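Local coordinates for protein probable uracil-DNA glycosylase (PDB 5X55) that is probably a uracil-DNA glycosylase of a giant virus, a globular alpha/beta protein of the uracil-DNA glycosylase superfamily, at residues Val185-Gln190 against Gln249-Ile254; Asn223-Leu228 against Gly241-Trp246; Leu279-Thr284 against Cys303-Pro308. One frame throughout, in Å; residues are numbered along the deposited sequence.

Contact 1 of 3, residues Val185-Gln190 against Gln249-Ile254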
loop_
_atom_site.group_PDB
_atom_site.type_symbol
_atom_site.label_atom_id
_atom_site.label_comp_id
_atom_site.label_asym_id
_atom_site.label_seq_id
_atom_site.Cartn_x
_atom_site.Cartn_y
_atom_site.Cartn_z
ATOM N N VAL A 185 5.898 5.658 8.304
ATOM C CA VAL A 185 4.492 5.944 8.060
ATOM C C VAL A 185 3.942 4.774 7.270
ATOM O O VAL A 185 4.607 4.278 6.353
ATOM C CB VAL A 185 4.300 7.261 7.273
ATOM C CG1 VAL A 185 2.825 7.589 7.125
ATOM C CG2 VAL A 185 5.050 8.398 7.927
ATOM N N VAL A 186 2.755 4.301 7.653
ATOM C CA VAL A 186 2.057 3.219 6.964
ATOM C C VAL A 186 0.801 3.824 6.359
ATOM O O VAL A 186 -0.053 4.337 7.095
ATOM C CB VAL A 186 1.696 2.071 7.919
ATOM C CG1 VAL A 186 0.906 0.995 7.168
ATOM C CG2 VAL A 186 2.952 1.495 8.586
ATOM N N ILE A 187 0.697 3.793 5.030
ATOM C CA ILE A 187 -0.486 4.275 4.310
ATOM C C ILE A 187 -1.140 3.087 3.608
ATOM O O ILE A 187 -0.624 2.579 2.602
ATOM C CB ILE A 187 -0.154 5.390 3.305
ATOM C CG1 ILE A 187 0.757 6.447 3.946
ATOM C CG2 ILE A 187 -1.456 6.032 2.779
ATOM C CD1 ILE A 187 0.878 7.717 3.148
ATOM N N LEU A 188 -2.295 2.669 4.106
ATOM C CA LEU A 188 -3.009 1.541 3.524
ATOM C C LEU A 188 -3.890 1.962 2.354
ATOM O O LEU A 188 -4.671 2.912 2.455
ATOM C CB LEU A 188 -3.859 0.867 4.580
ATOM C CG LEU A 188 -2.956 0.078 5.509
ATOM C CD1 LEU A 188 -3.658 -0.054 6.836
ATOM C CD2 LEU A 188 -2.646 -1.275 4.878
ATOM N N GLY A 189 -3.747 1.256 1.242
ATOM C CA GLY A 189 -4.780 1.209 0.236
ATOM C C GLY A 189 -5.673 -0.013 0.441
ATOM O O GLY A 189 -5.480 -0.849 1.331
ATOM N N GLN A 190 -6.683 -0.108 -0.396
ATOM C CA GLN A 190 -7.593 -1.236 -0.301
ATOM C C GLN A 190 -7.196 -2.276 -1.340
ATOM O O GLN A 190 -6.445 -3.201 -1.021
ATOM C CB GLN A 190 -9.021 -0.756 -0.483
ATOM C CG GLN A 190 -10.067 -1.807 -0.219
ATOM C CD GLN A 190 -11.477 -1.223 -0.303
ATOM O OE1 GLN A 190 -12.054 -0.837 0.708
ATOM N NE2 GLN A 190 -12.033 -1.165 -1.512
ATOM N N GLN A 249 11.891 7.016 1.415
ATOM C CA GLN A 249 12.099 7.760 2.653
ATOM C C GLN A 249 11.297 7.205 3.824
ATOM O O GLN A 249 11.180 7.876 4.856
ATOM C CB GLN A 249 11.757 9.240 2.454
ATOM C CG GLN A 249 12.623 9.973 1.394
ATOM C CD GLN A 249 12.147 11.392 1.150
ATOM O OE1 GLN A 249 12.347 12.284 1.978
ATOM N NE2 GLN A 249 11.464 11.597 0.031
ATOM N N GLY A 250 10.741 6.007 3.696
ATOM C CA GLY A 250 10.078 5.363 4.806
ATOM C C GLY A 250 8.564 5.430 4.819
ATOM O O GLY A 250 7.967 5.122 5.855
ATOM N N THR A 251 7.922 5.803 3.712
ATOM C CA THR A 251 6.468 5.753 3.618
ATOM C C THR A 251 6.065 4.362 3.120
ATOM O O THR A 251 6.256 4.032 1.944
ATOM C CB THR A 251 5.932 6.856 2.706
ATOM O OG1 THR A 251 6.644 8.073 2.962
ATOM C CG2 THR A 251 4.451 7.094 3.007
ATOM N N PHE A 252 5.493 3.554 4.015
ATOM C CA PHE A 252 5.161 2.151 3.732
ATOM C C PHE A 252 3.749 2.099 3.152
ATOM O O PHE A 252 2.759 1.969 3.869
ATOM C CB PHE A 252 5.280 1.321 5.006
ATOM C CG PHE A 252 5.172 -0.174 4.806
ATOM C CD1 PHE A 252 6.191 -0.886 4.185
ATOM C CD2 PHE A 252 4.086 -0.876 5.309
ATOM C CE1 PHE A 252 6.120 -2.262 4.035
ATOM C CE2 PHE A 252 4.005 -2.262 5.162
ATOM C CZ PHE A 252 5.029 -2.957 4.518
ATOM N N MET A 253 3.659 2.189 1.838
ATOM C CA MET A 253 2.382 2.336 1.146
ATOM C C MET A 253 2.044 0.997 0.519
ATOM O O MET A 253 2.542 0.668 -0.556
ATOM C CB MET A 253 2.456 3.435 0.089
ATOM C CG MET A 253 2.999 4.775 0.600
ATOM S SD MET A 253 2.940 6.055 -0.685
ATOM C CE MET A 253 1.151 6.263 -0.798
ATOM N N ILE A 254 1.180 0.233 1.185
ATOM C CA ILE A 254 0.747 -1.071 0.704
ATOM C C ILE A 254 -0.774 -1.078 0.554
ATOM O O ILE A 254 -1.491 -0.263 1.139
ATOM C CB ILE A 254 1.185 -2.205 1.652
ATOM C CG1 ILE A 254 0.605 -1.964 3.047
ATOM C CG2 ILE A 254 2.691 -2.312 1.721
ATOM C CD1 ILE A 254 0.639 -3.175 3.940
#

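Contact 2 of 3, residues Asn223-Leu228 against Gly241-Trp246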
loop_
_atom_site.group_PDB
_atom_site.type_symbol
_atom_site.label_atom_id
_atom_site.label_comp_id
_atom_site.label_asym_id
_atom_site.label_seq_id
_atom_site.Cartn_x
_atom_site.Cartn_y
_atom_site.Cartn_z
ATOM N N ASN A 223 -5.916 13.981 -6.067
ATOM C CA ASN A 223 -6.484 14.646 -4.901
ATOM C C ASN A 223 -5.486 14.694 -3.756
ATOM O O ASN A 223 -5.424 15.690 -3.018
ATOM C CB ASN A 223 -7.786 13.951 -4.489
ATOM C CG ASN A 223 -8.932 14.270 -5.446
ATOM O OD1 ASN A 223 -8.802 15.163 -6.275
ATOM N ND2 ASN A 223 -10.053 13.549 -5.331
ATOM N N ILE A 224 -4.664 13.654 -3.613
ATOM C CA ILE A 224 -3.581 13.712 -2.628
ATOM C C ILE A 224 -2.645 14.878 -2.937
ATOM O O ILE A 224 -2.321 15.684 -2.056
ATOM C CB ILE A 224 -2.827 12.369 -2.579
ATOM C CG1 ILE A 224 -3.746 11.259 -2.058
ATOM C CG2 ILE A 224 -1.556 12.489 -1.733
ATOM C CD1 ILE A 224 -3.303 9.861 -2.444
ATOM N N TYR A 225 -2.192 14.981 -4.196
ATOM C CA TYR A 225 -1.354 16.110 -4.612
ATOM C C TYR A 225 -2.027 17.447 -4.304
ATOM O O TYR A 225 -1.389 18.377 -3.801
ATOM C CB TYR A 225 -1.061 16.033 -6.112
ATOM C CG TYR A 225 -0.116 14.950 -6.570
ATOM C CD1 TYR A 225 0.834 14.394 -5.718
ATOM C CD2 TYR A 225 -0.163 14.495 -7.884
ATOM C CE1 TYR A 225 1.704 13.413 -6.169
ATOM C CE2 TYR A 225 0.705 13.524 -8.343
ATOM C CZ TYR A 225 1.623 12.979 -7.488
ATOM O OH TYR A 225 2.459 12.009 -7.981
ATOM N N THR A 226 -3.316 17.571 -4.636
ATOM C CA THR A 226 -4.055 18.796 -4.335
ATOM C C THR A 226 -3.963 19.135 -2.850
ATOM O O THR A 226 -3.774 20.296 -2.483
ATOM C CB THR A 226 -5.525 18.644 -4.774
ATOM O OG1 THR A 226 -5.597 18.544 -6.204
ATOM C CG2 THR A 226 -6.401 19.825 -4.310
ATOM N N ASN A 227 -4.098 18.125 -1.983
ATOM C CA ASN A 227 -3.961 18.342 -0.544
ATOM C C ASN A 227 -2.551 18.803 -0.179
ATOM O O ASN A 227 -2.379 19.715 0.646
ATOM C CB ASN A 227 -4.326 17.055 0.211
ATOM C CG ASN A 227 -4.320 17.235 1.714
ATOM O OD1 ASN A 227 -3.283 17.098 2.370
ATOM N ND2 ASN A 227 -5.483 17.548 2.272
ATOM N N LEU A 228 -1.522 18.188 -0.770
ATOM C CA LEU A 228 -0.153 18.636 -0.484
ATOM C C LEU A 228 0.046 20.094 -0.882
ATOM O O LEU A 228 0.681 20.864 -0.149
ATOM C CB LEU A 228 0.863 17.745 -1.190
ATOM C CG LEU A 228 1.056 16.361 -0.553
ATOM C CD1 LEU A 228 1.409 15.329 -1.608
ATOM C CD2 LEU A 228 2.153 16.434 0.516
ATOM N N GLY A 241 2.669 9.893 -11.626
ATOM C CA GLY A 241 2.078 9.393 -10.397
ATOM C C GLY A 241 2.951 8.422 -9.626
ATOM O O GLY A 241 2.445 7.575 -8.883
ATOM N N CYS A 242 4.262 8.518 -9.783
ATOM C CA CYS A 242 5.173 7.531 -9.216
ATOM C C CYS A 242 5.708 8.019 -7.873
ATOM O O CYS A 242 6.405 9.039 -7.808
ATOM C CB CYS A 242 6.318 7.240 -10.181
ATOM S SG CYS A 242 7.351 5.926 -9.592
ATOM N N LEU A 243 5.396 7.276 -6.809
ATOM C CA LEU A 243 5.683 7.682 -5.438
ATOM C C LEU A 243 6.981 7.077 -4.891
ATOM O O LEU A 243 7.168 7.015 -3.665
ATOM C CB LEU A 243 4.494 7.320 -4.548
ATOM C CG LEU A 243 3.212 7.978 -5.075
ATOM C CD1 LEU A 243 1.997 7.646 -4.207
ATOM C CD2 LEU A 243 3.408 9.508 -5.187
ATOM N N ALA A 244 7.880 6.639 -5.782
ATOM C CA ALA A 244 9.182 6.115 -5.383
ATOM C C ALA A 244 9.861 6.990 -4.327
ATOM O O ALA A 244 10.472 6.482 -3.375
ATOM C CB ALA A 244 10.056 5.986 -6.627
ATOM N N SER A 245 9.717 8.305 -4.447
ATOM C CA SER A 245 10.416 9.219 -3.552
ATOM C C SER A 245 9.937 9.070 -2.112
ATOM O O SER A 245 10.745 9.040 -1.172
ATOM C CB SER A 245 10.215 10.652 -4.038
ATOM O OG SER A 245 10.752 11.557 -3.100
ATOM N N TRP A 246 8.615 9.004 -1.916
ATOM C CA TRP A 246 8.071 8.878 -0.570
ATOM C C TRP A 246 8.421 7.535 0.038
ATOM O O TRP A 246 8.721 7.444 1.236
ATOM C CB TRP A 246 6.547 9.048 -0.587
ATOM C CG TRP A 246 6.071 10.340 -1.124
ATOM C CD1 TRP A 246 6.833 11.429 -1.469
ATOM C CD2 TRP A 246 4.715 10.695 -1.395
ATOM N NE1 TRP A 246 6.031 12.432 -1.933
ATOM C CE2 TRP A 246 4.722 12.006 -1.902
ATOM C CE3 TRP A 246 3.492 10.023 -1.257
ATOM C CZ2 TRP A 246 3.557 12.658 -2.290
ATOM C CZ3 TRP A 246 2.330 10.672 -1.629
ATOM C CH2 TRP A 246 2.371 11.978 -2.145
HETATM O O HOH W 1 5.200 11.936 -7.223
#

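Contact 3 of 3, residues Leu279-Thr284 against Cys303-Pro308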
loop_
_atom_site.group_PDB
_atom_site.type_symbol
_atom_site.label_atom_id
_atom_site.label_comp_id
_atom_site.label_asym_id
_atom_site.label_seq_id
_atom_site.Cartn_x
_atom_site.Cartn_y
_atom_site.Cartn_z
ATOM N N LEU A 279 0.837 -8.830 8.987
ATOM C CA LEU A 279 1.804 -7.784 8.674
ATOM C C LEU A 279 1.638 -6.589 9.610
ATOM O O LEU A 279 2.620 -6.094 10.193
ATOM C CB LEU A 279 1.650 -7.384 7.205
ATOM C CG LEU A 279 2.468 -6.233 6.627
ATOM C CD1 LEU A 279 3.950 -6.352 7.002
ATOM C CD2 LEU A 279 2.263 -6.187 5.097
ATOM N N ILE A 280 0.388 -6.136 9.796
ATOM C CA ILE A 280 0.113 -5.043 10.733
ATOM C C ILE A 280 0.580 -5.420 12.130
ATOM O O ILE A 280 1.281 -4.649 12.805
ATOM C CB ILE A 280 -1.391 -4.684 10.747
ATOM C CG1 ILE A 280 -1.975 -4.467 9.334
ATOM C CG2 ILE A 280 -1.660 -3.500 11.673
ATOM C CD1 ILE A 280 -1.423 -3.324 8.614
ATOM N N ASP A 281 0.192 -6.618 12.586
ATOM C CA ASP A 281 0.525 -7.043 13.946
ATOM C C ASP A 281 2.028 -7.162 14.128
ATOM O O ASP A 281 2.564 -6.797 15.178
ATOM C CB ASP A 281 -0.157 -8.376 14.275
ATOM C CG ASP A 281 -1.678 -8.259 14.299
ATOM O OD1 ASP A 281 -2.188 -7.113 14.391
ATOM O OD2 ASP A 281 -2.367 -9.301 14.203
ATOM N N TYR A 282 2.724 -7.682 13.114
ATOM C CA TYR A 282 4.175 -7.765 13.190
ATOM C C TYR A 282 4.787 -6.385 13.395
ATOM O O TYR A 282 5.685 -6.203 14.232
ATOM C CB TYR A 282 4.723 -8.417 11.920
ATOM C CG TYR A 282 6.226 -8.509 11.915
ATOM C CD1 TYR A 282 6.879 -9.583 12.524
ATOM C CD2 TYR A 282 6.998 -7.520 11.325
ATOM C CE1 TYR A 282 8.265 -9.667 12.529
ATOM C CE2 TYR A 282 8.384 -7.595 11.330
ATOM C CZ TYR A 282 9.009 -8.663 11.932
ATOM O OH TYR A 282 10.386 -8.746 11.931
ATOM N N LEU A 283 4.312 -5.392 12.632
ATOM C CA LEU A 283 4.915 -4.063 12.740
ATOM C C LEU A 283 4.633 -3.440 14.106
ATOM O O LEU A 283 5.547 -2.930 14.765
ATOM C CB LEU A 283 4.420 -3.151 11.609
ATOM C CG LEU A 283 4.836 -3.524 10.183
ATOM C CD1 LEU A 283 4.142 -2.608 9.191
ATOM C CD2 LEU A 283 6.335 -3.437 10.013
ATOM N N THR A 284 3.373 -3.492 14.561
ATOM C CA THR A 284 3.034 -2.877 15.840
ATOM C C THR A 284 3.589 -3.648 17.037
ATOM O O THR A 284 3.754 -3.066 18.113
ATOM C CB THR A 284 1.518 -2.746 15.988
ATOM O OG1 THR A 284 0.923 -4.054 15.979
ATOM C CG2 THR A 284 0.952 -1.916 14.840
ATOM N N CYS A 303 -6.665 -0.054 10.904
ATOM C CA CYS A 303 -5.834 0.663 11.871
ATOM C C CYS A 303 -6.329 0.518 13.303
ATOM O O CYS A 303 -5.602 0.878 14.239
ATOM C CB CYS A 303 -5.752 2.139 11.502
ATOM S SG CYS A 303 -4.720 2.430 10.017
ATOM N N GLN A 304 -7.543 0.022 13.499
ATOM C CA GLN A 304 -7.968 -0.329 14.848
ATOM C C GLN A 304 -7.413 -1.663 15.324
ATOM O O GLN A 304 -7.752 -2.096 16.428
ATOM C CB GLN A 304 -9.487 -0.314 14.913
ATOM C CG GLN A 304 -9.969 1.111 14.785
ATOM C CD GLN A 304 -11.446 1.229 14.822
ATOM O OE1 GLN A 304 -12.069 1.031 15.876
ATOM N NE2 GLN A 304 -12.041 1.535 13.666
ATOM N N ARG A 305 -6.564 -2.326 14.535
ATOM C CA ARG A 305 -5.733 -3.368 15.114
ATOM C C ARG A 305 -4.595 -2.789 15.929
ATOM O O ARG A 305 -3.946 -3.535 16.673
ATOM C CB ARG A 305 -5.137 -4.274 14.036
ATOM C CG ARG A 305 -6.139 -4.982 13.137
ATOM C CD ARG A 305 -5.392 -5.888 12.186
ATOM N NE ARG A 305 -4.799 -7.033 12.879
ATOM C CZ ARG A 305 -5.444 -8.180 13.086
ATOM N NH1 ARG A 305 -6.702 -8.325 12.660
ATOM N NH2 ARG A 305 -4.843 -9.174 13.721
ATOM N N VAL A 306 -4.349 -1.489 15.802
ATOM C CA VAL A 306 -3.126 -0.845 16.271
ATOM C C VAL A 306 -3.427 -0.146 17.589
ATOM O O VAL A 306 -4.468 0.506 17.734
ATOM C CB VAL A 306 -2.593 0.157 15.216
ATOM C CG1 VAL A 306 -1.390 0.908 15.736
ATOM C CG2 VAL A 306 -2.259 -0.547 13.880
ATOM N N ASP A 307 -2.528 -0.288 18.549
ATOM C CA ASP A 307 -2.628 0.392 19.839
ATOM C C ASP A 307 -2.428 1.894 19.674
ATOM O O ASP A 307 -1.301 2.325 19.405
ATOM C CB ASP A 307 -1.580 -0.167 20.795
ATOM C CG ASP A 307 -1.751 0.334 22.214
ATOM O OD1 ASP A 307 -2.542 1.284 22.446
ATOM O OD2 ASP A 307 -1.094 -0.243 23.108
ATOM N N PRO A 308 -3.458 2.720 19.861
ATOM C CA PRO A 308 -3.325 4.159 19.589
ATOM C C PRO A 308 -2.550 4.939 20.640
ATOM O O PRO A 308 -2.362 6.146 20.465
ATOM C CB PRO A 308 -4.789 4.632 19.522
ATOM C CG PRO A 308 -5.528 3.671 20.406
ATOM C CD PRO A 308 -4.825 2.343 20.266
HETATM O O HOH W 2 -1.545 -4.987 15.703
#

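Contact 1 of 3, residues Val185-Gln190 against Gln249-Ile254
V185 O takes the backbone N-H of F252 at 2.6 Å, and F252 O receives I187 N at 3.0 Å, so F252 bonds to two residues of the neighbouring strand. The series begins where V185 N meets G250 O and finishes with G189 N on I254 O at 2.7 Å; I254 N to I187 O is weak. The strands run the same way, with axes 16° apart.

On one face, the CD1 methyl of I187 packs on CG2 of T251 at 3.6 Å. On the other, V186 CG1 sits at the edge of the F252 ring. I254 holds CG1 between its backbone N and carbonyl carbon (chi1 59°), 3.8 Å from L188 CD2, and lays CG2 over one face of the F252 ring, toward the rim. Residues branched at CB suit an extended backbone, and their methyls fill either buried face; F252 adds its ring beside V186.

Further out, the hydroxyl of T251 is bound to W246 O, and S208 OG bonds to I187 O. G250, at positive phi (101°), is the C-prime residue of a Schellman motif, letting the chain turn from helix 244-248 straight into strand 251-255. V186 is hydrogen-bonded on its other side to strand 291-295. This is the edge pair of a four-stranded parallel sheet of order 2-1-3-4, the core of the uracil-DNA glycosylase fold.

Contact 2 of 3, residues Asn223-Leu228 against Gly241-Trp246
L228 and W246 reach toward each other tip to tip, the CD1 methyl of L228 lying 3.5 Å from CZ2 of the indole and equally near CH2. I224, one helical turn earlier, meets the same end of the indole: its CG2 lies at the ring edge, near the plane, 4.0 Å from W246 CH2. The two aliphatic residues, four apart and therefore on one side of helix 219-230, share the benzene end of the tryptophan. Branched carbon side chains suit these positions because they can fit round a broad flat group without needing polar partners.

CD2 of L243 lies 3.8 Å above one face of the indole, toward the rim, while NE1 is hydrogen-bonded to W368 O and the W368 ring meets it edge-to-face. A buried tryptophan can do both jobs, offering a large apolar surface and one N-H that must be satisfied.

Y225 approaches obliquely, CE1 being 4.3 Å from W246 CH2. With CG anti to its carbonyl carbon (chi1 -71°), its ring leads the hydroxyl across to the loop, where OH comes within 3.6 Å of G241 CA. The hydroxyl is hydrogen-bonded to H240 O and also receives a bond from a water 2.8 Å away, which donates its other hydrogen to C242 O. Tyrosine therefore joins an apolar ring to a polar tip.

F351 of helix 350-360 touches both I224 and L228. L243 occupies the N-cap position of helix 244-248, and its apolar side chain packs rather than caps. Side chains of helix 219-230 thus pack on loop 241-243 and on the indole of helix 244-248; L243 and W246 also touch M253 of strand 251-255, into which that helix leads, in the parallel sheet of the alpha/beta fold.

Contact 3 of 3, residues Leu279-Thr284 against Cys303-Pro308
D281 and T284 of helix 273-286 face a type I beta turn running from C303 to V306, with CA atoms 7.4 Å apart for D281 and R305 and 6.5 Å apart for T284 and V306. The turn starts at the last residue of helix 297-303 and leads toward strand 312-316, so it belongs to a beta-alpha-beta crossover of the alpha/beta fold, the one linking the parallel strands 291-295 and 312-316.

A side-on salt bridge joins the two parts. R305 presents NE and NH2 to D281, NE binding OD1 at 3.0 Å and NH2 binding OD2 at 2.5 Å. The carboxylate lies at the edge of the guanidinium and close to its plane, although the two groups are turned 33° against each other: NH2 meets the syn lone pair of OD2, whereas NE comes to the syn side of OD1 but 29° out of the carboxylate plane. The bend at chi3 (70°) turns the guanidinium so that NE and NH2 both face the carboxylate. Two bonds to two oxygens fix the rotation of both charged groups, which makes an arginine and an aspartate a natural pair at this partly exposed margin.

At the buried residues I280, T284 and V306 the contact becomes apolar. I280 and T284, one turn apart on the helix, each turn a CG2 methyl to V306, whose CG2 is 3.7 Å from that of I280 and 3.6 Å from that of T284. V306 also rests on F292 and I313, which places its compact branched side chain between the helix and the sheet. The threonine serves both sides of the boundary, its methyl facing the valine and its hydroxyl a water. That water accepts from T284 OG1 at 2.7 Å and gives its own hydrogens to D281 OD1 and R305 O.

Contact 1 is the middle of the three, its centre about 12 Å from that of contact 2 and about 13 Å from that of contact 3. The other two are about 24 Å apart between centres, with nearest atoms about 14 Å apart, and pack against opposite faces of strand 251-255. On one face M253 CE touches L243 CD1 of contact 2 at 3.8 Å, with its sulfur near the indole of W246. On the other, I254 CD1 meets L279 CD2 of contact 3 at 3.6 Å, and F252 reaches L283. Contact 1 belongs to the parallel sheet, and contacts 2 and 3 to the helices and loops that cover its two sides.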